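Local coordinates for ABC transporter, solute-binding protein (Staphylococcus aureus, PDB 6LKK), which binds glucose 6-phosphate between its two lobes as an extracellular sensor of a two-component signalling system, and belongs to the solute-binding proteins of ABC transporters, at residues A[94-99]-A[252-256]; A[125-131]-A[160-166]. All blocks are in the same frame, centred on the assembly; numbering follows the deposited sequence.

Contact 1 of 2, residues A[94-99]-A[252-256]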
loop_
_atom_site.group_PDB
_atom_site.type_symbol
_atom_site.label_atom_id
_atom_site.label_comp_id
_atom_site.label_asym_id
_atom_site.label_seq_id
_atom_site.Cartn_x
_atom_site.Cartn_y
_atom_site.Cartn_z
ATOM N N SER A 94 -8.580 9.544 3.046
ATOM C CA SER A 94 -8.299 8.129 3.257
ATOM C C SER A 94 -9.219 7.281 2.388
ATOM O O SER A 94 -10.386 7.622 2.174
ATOM C CB SER A 94 -8.464 7.768 4.731
ATOM O OG SER A 94 -7.483 8.430 5.512
ATOM N N PHE A 95 -8.678 6.166 1.884
ATOM C CA PHE A 95 -9.349 5.362 0.869
ATOM C C PHE A 95 -9.491 3.899 1.276
ATOM O O PHE A 95 -10.589 3.339 1.199
ATOM C CB PHE A 95 -8.584 5.471 -0.453
ATOM C CG PHE A 95 -9.036 4.498 -1.507
ATOM C CD1 PHE A 95 -10.366 4.434 -1.888
ATOM C CD2 PHE A 95 -8.123 3.658 -2.129
ATOM C CE1 PHE A 95 -10.783 3.546 -2.856
ATOM C CE2 PHE A 95 -8.533 2.767 -3.100
ATOM C CZ PHE A 95 -9.864 2.712 -3.467
ATOM N N LEU A 96 -8.394 3.266 1.694
ATOM C CA LEU A 96 -8.410 1.858 2.069
ATOM C C LEU A 96 -7.392 1.623 3.173
ATOM O O LEU A 96 -6.444 2.392 3.345
ATOM C CB LEU A 96 -8.086 0.937 0.884
ATOM C CG LEU A 96 -9.129 0.695 -0.208
ATOM C CD1 LEU A 96 -8.540 -0.252 -1.243
ATOM C CD2 LEU A 96 -10.432 0.132 0.350
ATOM N N LEU A 97 -7.600 0.540 3.916
ATOM C CA LEU A 97 -6.637 0.058 4.896
ATOM C C LEU A 97 -5.914 -1.143 4.305
ATOM O O LEU A 97 -6.557 -2.102 3.866
ATOM C CB LEU A 97 -7.330 -0.332 6.203
ATOM C CG LEU A 97 -8.227 0.744 6.819
ATOM C CD1 LEU A 97 -8.921 0.207 8.054
ATOM C CD2 LEU A 97 -7.423 1.986 7.155
ATOM N N MET A 98 -4.585 -1.089 4.285
ATOM C CA MET A 98 -3.777 -2.127 3.646
ATOM C C MET A 98 -2.723 -2.627 4.620
ATOM O O MET A 98 -1.686 -1.966 4.812
ATOM C CB MET A 98 -3.119 -1.610 2.374
ATOM C CG MET A 98 -2.487 -2.704 1.529
ATOM S SD MET A 98 -3.708 -3.783 0.772
ATOM C CE MET A 98 -4.363 -2.674 -0.467
ATOM N N PRO A 99 -2.936 -3.777 5.251
ATOM C CA PRO A 99 -1.864 -4.373 6.052
ATOM C C PRO A 99 -0.674 -4.735 5.179
ATOM O O PRO A 99 -0.827 -5.257 4.072
ATOM C CB PRO A 99 -2.518 -5.623 6.655
ATOM C CG PRO A 99 -3.980 -5.375 6.574
ATOM C CD PRO A 99 -4.185 -4.551 5.345
ATOM N N ALA A 252 -10.914 -6.474 0.478
ATOM C CA ALA A 252 -10.356 -5.191 0.863
ATOM C C ALA A 252 -10.848 -4.824 2.255
ATOM O O ALA A 252 -11.842 -5.357 2.750
ATOM C CB ALA A 252 -10.749 -4.105 -0.137
ATOM N N LYS A 253 -10.130 -3.908 2.892
ATOM C CA LYS A 253 -10.518 -3.377 4.193
ATOM C C LYS A 253 -10.978 -1.940 3.985
ATOM O O LYS A 253 -10.162 -1.047 3.731
ATOM C CB LYS A 253 -9.368 -3.484 5.188
ATOM C CG LYS A 253 -9.101 -4.925 5.612
ATOM C CD LYS A 253 -7.908 -5.041 6.541
ATOM C CE LYS A 253 -7.831 -6.424 7.177
ATOM N NZ LYS A 253 -7.672 -7.514 6.174
ATOM N N SER A 254 -12.286 -1.729 4.082
ATOM C CA SER A 254 -12.875 -0.434 3.786
ATOM C C SER A 254 -12.476 0.609 4.822
ATOM O O SER A 254 -12.259 0.307 6.000
ATOM C CB SER A 254 -14.398 -0.548 3.736
ATOM O OG SER A 254 -15.007 0.728 3.588
ATOM N N ILE A 255 -12.395 1.861 4.365
ATOM C CA ILE A 255 -12.184 2.991 5.263
ATOM C C ILE A 255 -13.465 3.436 5.951
ATOM O O ILE A 255 -13.403 4.252 6.877
ATOM C CB ILE A 255 -11.565 4.158 4.467
ATOM C CG1 ILE A 255 -11.065 5.277 5.390
ATOM C CG2 ILE A 255 -12.564 4.714 3.452
ATOM C CD1 ILE A 255 -9.949 4.862 6.328
ATOM N N ARG A 256 -14.618 2.910 5.545
ATOM C CA ARG A 256 -15.906 3.403 6.010
ATOM C C ARG A 256 -16.455 2.559 7.157
ATOM O O ARG A 256 -16.229 1.348 7.233
ATOM C CB ARG A 256 -16.921 3.419 4.867
ATOM C CG ARG A 256 -16.593 4.396 3.751
ATOM C CD ARG A 256 -17.663 4.351 2.668
ATOM N NE ARG A 256 -18.971 4.793 3.152
ATOM C CZ ARG A 256 -19.526 5.979 2.905
ATOM N NH1 ARG A 256 -18.908 6.889 2.163
ATOM N NH2 ARG A 256 -20.719 6.254 3.405
HETATM O O HOH W 1 -7.505 -3.479 1.640
#

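Contact 2 of 2, residues A[125-131]-A[160-166]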
loop_
_atom_site.group_PDB
_atom_site.type_symbol
_atom_site.label_atom_id
_atom_site.label_comp_id
_atom_site.label_asym_id
_atom_site.label_seq_id
_atom_site.Cartn_x
_atom_site.Cartn_y
_atom_site.Cartn_z
ATOM N N LEU A 125 17.738 -18.849 5.993
ATOM C CA LEU A 125 17.037 -17.957 5.081
ATOM C C LEU A 125 17.919 -16.850 4.519
ATOM O O LEU A 125 17.432 -16.036 3.730
ATOM C CB LEU A 125 15.831 -17.335 5.790
ATOM C CG LEU A 125 14.710 -18.300 6.183
ATOM C CD1 LEU A 125 13.661 -17.592 7.029
ATOM C CD2 LEU A 125 14.064 -18.928 4.955
ATOM N N LYS A 126 19.197 -16.800 4.892
ATOM C CA LYS A 126 20.047 -15.697 4.466
ATOM C C LYS A 126 20.134 -15.640 2.948
ATOM O O LYS A 126 20.362 -16.657 2.286
ATOM C CB LYS A 126 21.446 -15.834 5.061
ATOM C CG LYS A 126 22.373 -14.698 4.661
ATOM C CD LYS A 126 23.538 -14.554 5.617
ATOM C CE LYS A 126 24.578 -13.583 5.077
ATOM N NZ LYS A 126 24.058 -12.194 4.960
ATOM N N GLY A 127 19.957 -14.440 2.397
ATOM C CA GLY A 127 19.978 -14.246 0.963
ATOM C C GLY A 127 18.813 -14.851 0.215
ATOM O O GLY A 127 18.775 -14.756 -1.017
ATOM N N LYS A 128 17.860 -15.469 0.912
ATOM C CA LYS A 128 16.700 -16.090 0.287
ATOM C C LYS A 128 15.408 -15.371 0.656
ATOM O O LYS A 128 14.319 -15.937 0.511
ATOM C CB LYS A 128 16.636 -17.568 0.673
ATOM C CG LYS A 128 17.909 -18.325 0.311
ATOM C CD LYS A 128 17.802 -19.813 0.592
ATOM C CE LYS A 128 19.093 -20.527 0.221
ATOM N NZ LYS A 128 18.959 -22.009 0.278
ATOM N N ILE A 129 15.519 -14.129 1.122
ATOM C CA ILE A 129 14.388 -13.277 1.466
ATOM C C ILE A 129 14.473 -12.027 0.604
ATOM O O ILE A 129 15.573 -11.534 0.330
ATOM C CB ILE A 129 14.402 -12.899 2.963
ATOM C CG1 ILE A 129 14.594 -14.143 3.832
ATOM C CG2 ILE A 129 13.129 -12.148 3.339
ATOM C CD1 ILE A 129 13.537 -15.206 3.629
ATOM N N ALA A 130 13.320 -11.507 0.186
ATOM C CA ALA A 130 13.273 -10.354 -0.702
ATOM C C ALA A 130 12.406 -9.245 -0.119
ATOM O O ALA A 130 11.466 -9.495 0.638
ATOM C CB ALA A 130 12.741 -10.737 -2.087
ATOM N N TYR A 131 12.741 -8.011 -0.490
ATOM C CA TYR A 131 11.932 -6.842 -0.170
ATOM C C TYR A 131 12.175 -5.799 -1.250
ATOM O O TYR A 131 13.095 -5.926 -2.060
ATOM C CB TYR A 131 12.254 -6.287 1.222
ATOM C CG TYR A 131 13.624 -5.653 1.344
ATOM C CD1 TYR A 131 14.773 -6.431 1.360
ATOM C CD2 TYR A 131 13.763 -4.277 1.458
ATOM C CE1 TYR A 131 16.025 -5.853 1.476
ATOM C CE2 TYR A 131 15.008 -3.692 1.576
ATOM C CZ TYR A 131 16.135 -4.483 1.585
ATOM O OH TYR A 131 17.375 -3.893 1.703
ATOM N N PHE A 160 18.337 -6.867 9.082
ATOM C CA PHE A 160 17.452 -7.455 8.083
ATOM C C PHE A 160 17.987 -7.221 6.677
ATOM O O PHE A 160 18.043 -8.146 5.856
ATOM C CB PHE A 160 16.038 -6.886 8.203
ATOM C CG PHE A 160 15.160 -7.273 7.052
ATOM C CD1 PHE A 160 14.523 -8.500 7.037
ATOM C CD2 PHE A 160 15.016 -6.433 5.959
ATOM C CE1 PHE A 160 13.738 -8.873 5.965
ATOM C CE2 PHE A 160 14.233 -6.803 4.885
ATOM C CZ PHE A 160 13.596 -8.025 4.889
ATOM N N GLN A 161 18.373 -5.981 6.371
ATOM C CA GLN A 161 18.823 -5.665 5.021
ATOM C C GLN A 161 20.056 -6.473 4.639
ATOM O O GLN A 161 20.203 -6.862 3.477
ATOM C CB GLN A 161 19.097 -4.166 4.900
ATOM C CG GLN A 161 17.840 -3.317 5.005
ATOM C CD GLN A 161 18.107 -1.843 4.791
ATOM O OE1 GLN A 161 19.043 -1.281 5.357
ATOM N NE2 GLN A 161 17.284 -1.208 3.965
ATOM N N ASN A 162 20.944 -6.746 5.598
ATOM C CA ASN A 162 22.103 -7.587 5.320
ATOM C C ASN A 162 21.731 -9.053 5.156
ATOM O O ASN A 162 22.571 -9.846 4.716
ATOM C CB ASN A 162 23.137 -7.441 6.438
ATOM C CG ASN A 162 23.774 -6.063 6.467
ATOM O OD1 ASN A 162 23.960 -5.433 5.427
ATOM N ND2 ASN A 162 24.110 -5.590 7.662
ATOM N N HIS A 163 20.499 -9.427 5.499
ATOM C CA HIS A 163 20.020 -10.795 5.387
ATOM C C HIS A 163 19.187 -11.028 4.135
ATOM O O HIS A 163 18.909 -12.184 3.800
ATOM C CB HIS A 163 19.179 -11.141 6.625
ATOM C CG HIS A 163 19.194 -12.592 6.993
ATOM N ND1 HIS A 163 20.268 -13.190 7.616
ATOM C CD2 HIS A 163 18.258 -13.559 6.843
ATOM C CE1 HIS A 163 19.994 -14.466 7.829
ATOM N NE2 HIS A 163 18.782 -14.715 7.367
ATOM N N ALA A 164 18.799 -9.966 3.430
ATOM C CA ALA A 164 17.769 -10.038 2.406
ATOM C C ALA A 164 18.246 -9.379 1.119
ATOM O O ALA A 164 19.248 -8.659 1.088
ATOM C CB ALA A 164 16.475 -9.369 2.890
ATOM N N MET A 165 17.492 -9.629 0.052
ATOM C CA MET A 165 17.785 -9.121 -1.282
ATOM C C MET A 165 16.779 -8.028 -1.613
ATOM O O MET A 165 15.567 -8.273 -1.601
ATOM C CB MET A 165 17.714 -10.244 -2.315
ATOM C CG MET A 165 18.476 -11.497 -1.919
ATOM S SD MET A 165 20.248 -11.212 -1.781
ATOM C CE MET A 165 20.757 -11.472 -3.479
ATOM N N GLN A 166 17.277 -6.832 -1.905
ATOM C CA GLN A 166 16.417 -5.711 -2.254
ATOM C C GLN A 166 16.097 -5.756 -3.742
ATOM O O GLN A 166 16.995 -5.924 -4.573
ATOM C CB GLN A 166 17.077 -4.380 -1.899
ATOM C CG GLN A 166 16.176 -3.180 -2.136
ATOM C CD GLN A 166 16.861 -1.862 -1.850
ATOM O OE1 GLN A 166 17.029 -1.034 -2.743
ATOM N NE2 GLN A 166 17.252 -1.657 -0.601
HETATM O O HOH W 2 22.790 -11.991 7.507
HETATM O O HOH W 3 19.572 -5.402 1.276
#

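Contact 1 of 2, residues A[94-99]-A[252-256]
I255 and K253 of the short 252-256 segment lie against S94, L97 and P99 of strand 92-105, a long strand of the periplasmic-binding-protein fold whose M98 reaches the bound glucose 6-phosphate. The backbones run roughly antiparallel, and a single direct hydrogen bond joins them, from L97 N to K253 O (3.0 Å). I255 buries the largest area of any residue in the contact. With CG1 anti to the backbone N (chi1 -169°), its CD1 reaches S94 CB at 3.6 Å and then the CD2 branch of L97, whose side chain crosses it at about a right angle. The other branch, CG2, sits 3.3 Å from F95 O, a carbonyl that accepts a hydrogen bond from Q243 of helix 240-250. L96 takes a different course: its CA-CB bond points away from the segment, yet L96 CD2 turns back to K253 O (3.6 Å). F95 and L96 together face D216 in a classic beta bulge on the strand's other flank. The aliphatic chain of K253 runs obliquely along the CG-CD edge of P99, K253 CD 3.9 Å from P99 CD, before bending at its end toward a salt bridge with E189. A water joins the two backbones, donating to L97 O at 2.8 Å and accepting from K253 N at 2.9 Å.

Contact 2 of 2, residues A[125-131]-A[160-166]
From A130 to Y131 segment 125-131 pairs in parallel with M165 and Q166, through hydrogen bonds from M165 N to I129 O (2.7 Å) and from Y131 N to M165 O (3.0 Å). Ahead of this pairing, the type II turn L125-K128 directs G127 N to H163 O. Y131 is the main side chain here. A chi1 of 69° puts CG between the backbone N and the carbonyl carbon and lays the ring over segment 160-166, where it is covered on both faces. The edge of F160 comes against one face in an edge-to-face pair, centroids 5.2 Å apart and planes at 63°; Q166 CA lies over the opposite face in a CH-pi contact. The phenol oxygen is gripped twice: Q166 NE2 donates to Y131 OH at 3.2 Å, close to its own amide plane, and a water in the plane of the ring links OH to Q161 O. At the turn, K126 CA packs over the face of the H163 imidazole, 3.6 Å from its centroid. A second water bridges H163 ND1 and K126 NZ, while H163 NE2 is hydrogen-bonded to Q122 O. The pair closes a beta-alpha-beta connection: between its strands run helices 138-151 and 154-161, with M144 of the former touching Y131, F160 and Q161, while strand 184-188 flanks strand 129-132 through A130 and presents L186 to both aromatic rings.

How the contacts relate
Both contacts belong to one extended mixed sheet, and strands 92-105 and 129-132 follow each other in sequence, yet the contacts lie on opposite sides of the chain's centre, about 29 Å between centres. Contact 1 is buried and brings together residues more than 150 positions apart, with contact 2 nested inside the loop it closes. Its chemistry is mainly aliphatic, with one direct backbone bond; its strand also carries M98, which touches the ligand but takes no part in the contact. Contact 2 is more local and partly exposed: regular parallel strand pairing, buried aromatic rings, and lysine, histidine and glutamine groups with waters toward the surface. The side chain of its tyrosine lies about 10 Å from the bound glucose 6-phosphate.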